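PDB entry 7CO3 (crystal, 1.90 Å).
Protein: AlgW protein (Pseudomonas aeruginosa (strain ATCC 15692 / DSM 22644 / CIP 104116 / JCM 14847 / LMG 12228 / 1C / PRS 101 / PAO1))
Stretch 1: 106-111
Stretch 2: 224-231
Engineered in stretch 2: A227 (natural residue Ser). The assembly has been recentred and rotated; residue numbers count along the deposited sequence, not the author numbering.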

ATOM      1  N   LEU B 106       8.904  -2.792 -20.374  1.00 38.17           N
ATOM      2  CA  LEU B 106       7.737  -3.610 -20.041  1.00 40.90           C
ATOM      3  C   LEU B 106       6.541  -2.697 -19.820  1.00 28.90           C
ATOM      4  O   LEU B 106       6.699  -1.521 -19.525  1.00 27.89           O
ATOM      5  N   GLY B 107       5.350  -3.274 -19.893  1.00 29.38           N
ATOM      6  CA  GLY B 107       4.134  -2.505 -19.695  1.00 29.12           C
ATOM      7  C   GLY B 107       2.925  -3.405 -19.829  1.00 23.97           C
ATOM      8  O   GLY B 107       3.038  -4.631 -19.796  1.00 24.11           O
ATOM      9  N   SER B 108       1.751  -2.775 -19.917  1.00 21.30           N
ATOM     10  CA  SER B 108       0.507  -3.501 -20.092  1.00 21.16           C
ATOM     11  C   SER B 108      -0.310  -2.811 -21.187  1.00 24.06           C
ATOM     12  O   SER B 108       0.062  -1.751 -21.680  1.00 21.45           O
ATOM     13  N   ALA B 109      -1.436  -3.423 -21.549  1.00 22.24           N
ATOM     14  CA  ALA B 109      -2.322  -2.871 -22.572  1.00 25.86           C
ATOM     15  C   ALA B 109      -3.683  -3.534 -22.434  1.00 24.70           C
ATOM     16  O   ALA B 109      -3.807  -4.610 -21.857  1.00 24.90           O
ATOM     17  N   VAL B 110      -4.714  -2.873 -22.954  1.00 23.28           N
ATOM     18  CA  VAL B 110      -6.071  -3.396 -22.833  1.00 30.01           C
ATOM     19  C   VAL B 110      -6.672  -3.671 -24.214  1.00 26.00           C
ATOM     20  O   VAL B 110      -6.735  -2.779 -25.061  1.00 23.49           O
ATOM     21  N   ILE B 111      -7.181  -4.883 -24.397  1.00 27.13           N
ATOM     22  CA  ILE B 111      -7.887  -5.247 -25.621  1.00 31.33           C
ATOM     23  C   ILE B 111      -9.262  -4.608 -25.607  1.00 28.91           C
ATOM     24  O   ILE B 111     -10.117  -4.980 -24.799  1.00 32.72           O
ATOM     25  N   PRO B 224       5.681   0.586 -11.447  1.00 23.68           N
ATOM     26  CA  PRO B 224       6.270   0.445 -12.796  1.00 31.98           C
ATOM     27  C   PRO B 224       5.973  -0.928 -13.354  1.00 23.45           C
ATOM     28  O   PRO B 224       6.074  -1.933 -12.656  1.00 21.77           O
ATOM     29  N   GLY B 225       5.555  -0.973 -14.618  1.00 23.82           N
ATOM     30  CA  GLY B 225       4.982  -2.171 -15.203  1.00 24.22           C
ATOM     31  C   GLY B 225       3.461  -2.153 -15.315  1.00 24.65           C
ATOM     32  O   GLY B 225       2.922  -2.888 -16.144  1.00 25.94           O
ATOM     33  N   ASN B 226       2.747  -1.349 -14.495  1.00 24.85           N
ATOM     34  CA  ASN B 226       1.277  -1.253 -14.597  1.00 31.81           C
ATOM     35  C   ASN B 226       0.811  -0.347 -15.748  1.00 26.34           C
ATOM     36  O   ASN B 226      -0.377  -0.376 -16.110  1.00 19.76           O
ATOM     37  N   ALA B 227       1.696   0.486 -16.282  1.00 23.82           N
ATOM     38  CA  ALA B 227       1.299   1.493 -17.258  1.00 28.27           C
ATOM     39  C   ALA B 227       0.676   0.844 -18.496  1.00 21.27           C
ATOM     40  O   ALA B 227       1.213  -0.118 -19.042  1.00 22.59           O
ATOM     41  N   GLY B 228      -0.497   1.356 -18.910  1.00 25.78           N
ATOM     42  CA  GLY B 228      -1.224   0.833 -20.050  1.00 21.37           C
ATOM     43  C   GLY B 228      -2.239  -0.229 -19.717  1.00 25.58           C
ATOM     44  O   GLY B 228      -3.027  -0.604 -20.596  1.00 23.33           O
ATOM     45  N   GLY B 229      -2.261  -0.717 -18.466  1.00 21.56           N
ATOM     46  CA  GLY B 229      -3.192  -1.746 -18.042  1.00 19.24           C
ATOM     47  C   GLY B 229      -4.498  -1.176 -17.565  1.00 18.05           C
ATOM     48  O   GLY B 229      -4.720   0.016 -17.648  1.00 18.06           O
ATOM     49  N   ALA B 230      -5.387  -2.058 -17.085  1.00 19.51           N
ATOM     50  CA  ALA B 230      -6.782  -1.715 -16.815  1.00 20.88           C
ATOM     51  C   ALA B 230      -7.011  -1.295 -15.359  1.00 16.72           C
ATOM     52  O   ALA B 230      -6.555  -1.963 -14.431  1.00 17.08           O
ATOM     53  N   LEU B 231      -7.755  -0.209 -15.162  1.00 17.92           N
ATOM     54  CA  LEU B 231      -8.465   0.004 -13.901  1.00 17.28           C
ATOM     55  C   LEU B 231      -9.912  -0.399 -14.126  1.00 18.02           C
ATOM     56  O   LEU B 231     -10.570   0.116 -15.036  1.00 21.46           O
TER

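The contact is anchored at S108, which bonds to the loop through both its backbone and its side chain. Its amide N donates to A227 O at 2.8 Å, with an angle of 153° at the hydrogen, and its hydroxyl OG donates to G225 O at 3.0 Å. The CA-to-CB bond of S108 points toward the loop, and chi1 of -42°, in the m well, carries OG to that carbonyl. One strand residue thus meets two carbonyls of the loop.

The loop is itself braced for this role. A type II turn runs from N226 to G229 and is closed by G229 N donating to N226 O at 3.0 Å. N226 directs its CB away from the strand, with chi1 of -86° (m), and its OD1 is hydrogen-bonded elsewhere in the structure. A227, an engineered substitution for Ser, holds its CB sideways, with A227 CB 5.5 Å from G107 CA; what it gives the contact is its backbone carbonyl.

Next come weaker contacts that depend on close backbone approach. G228 CA lies 3.3 Å from S108 O, and A109 CA lies 3.1 Å from G228 O, both as CA-H...O contacts. Glycine is what permits the first: a CB on G228 would point toward the strand and sit about 2.1 Å from S108 O, a clash, and its phi/psi of 92/-9 would also jam that CB against the preceding carbonyl. G225 calls for glycine on the latter ground too, at 102/-23. At G229 the space is also limited, since an ideal CB would come within 3.1 Å of S108 CB; as built, S108 CB rests 3.5 Å from G229 N.

Apolar packing takes over farther along the strand. V110, like S108, points toward stretch 2, while A109 between them points away, the alternation expected of an extended strand. With chi1 at 180° (t), V110 places CG2 3.7 Å from G229 C and 3.8 Å from A230 CB, a small apolar contact. The sideways CB of A230 is enough to meet it.

L106, I111 and L231 make no side-chain contact across the two stretches. The design rule is economical: one inward serine for polar register, one inward valine for packing, and a glycine at G228, where a CB would strike S108 O.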

ATOM      1  CB  LEU B 106       7.966  -4.402 -18.759  1.00 39.69           C
ATOM      2  CG  LEU B 106       8.348  -5.862 -18.814  1.00 44.43           C
ATOM      3  CD1 LEU B 106       9.440  -6.030 -19.832  1.00 59.36           C
ATOM      4  CD2 LEU B 106       8.826  -6.240 -17.435  1.00 47.12           C
ATOM      5  CB  SER B 108      -0.305  -3.561 -18.789  1.00 27.39           C
ATOM      6  OG  SER B 108       0.555  -3.825 -17.680  1.00 30.61           O
ATOM      7  CB  ALA B 109      -1.775  -3.077 -23.992  1.00 25.79           C
ATOM      8  CB  VAL B 110      -6.984  -2.447 -22.039  1.00 27.36           C
ATOM      9  CG1 VAL B 110      -8.374  -3.080 -21.968  1.00 28.61           C
ATOM     10  CG2 VAL B 110      -6.406  -2.210 -20.616  1.00 18.98           C
ATOM     11  CB  ILE B 111      -8.009  -6.764 -25.766  1.00 31.29           C
ATOM     12  CG1 ILE B 111      -6.659  -7.435 -25.605  1.00 29.35           C
ATOM     13  CG2 ILE B 111      -8.665  -7.115 -27.128  1.00 38.50           C
ATOM     14  CD1 ILE B 111      -6.767  -8.904 -25.292  1.00 28.79           C
ATOM     15  CB  PRO B 224       7.772   0.663 -12.570  1.00 34.82           C
ATOM     16  CG  PRO B 224       7.845   1.552 -11.282  1.00 25.40           C
ATOM     17  CD  PRO B 224       6.659   1.076 -10.451  1.00 24.02           C
ATOM     18  CB  ASN B 226       0.672  -0.720 -13.293  1.00 24.09           C
ATOM     19  CG  ASN B 226       0.405  -1.822 -12.260  1.00 19.32           C
ATOM     20  OD1 ASN B 226       1.179  -1.990 -11.334  1.00 20.27           O
ATOM     21  ND2 ASN B 226      -0.681  -2.558 -12.416  1.00 18.41           N
ATOM     22  CB  ALA B 227       2.502   2.336 -17.647  1.00 28.41           C
ATOM     23  CB  ALA B 230      -7.701  -2.896 -17.134  1.00 11.84           C
ATOM     24  CB  LEU B 231      -8.387   1.456 -13.432  1.00 16.27           C
ATOM     25  CG  LEU B 231      -8.956   1.755 -12.052  1.00 19.09           C
ATOM     26  CD1 LEU B 231      -8.110   1.015 -10.972  1.00 15.12           C
ATOM     27  CD2 LEU B 231      -8.957   3.296 -11.843  1.00 15.75           C
TER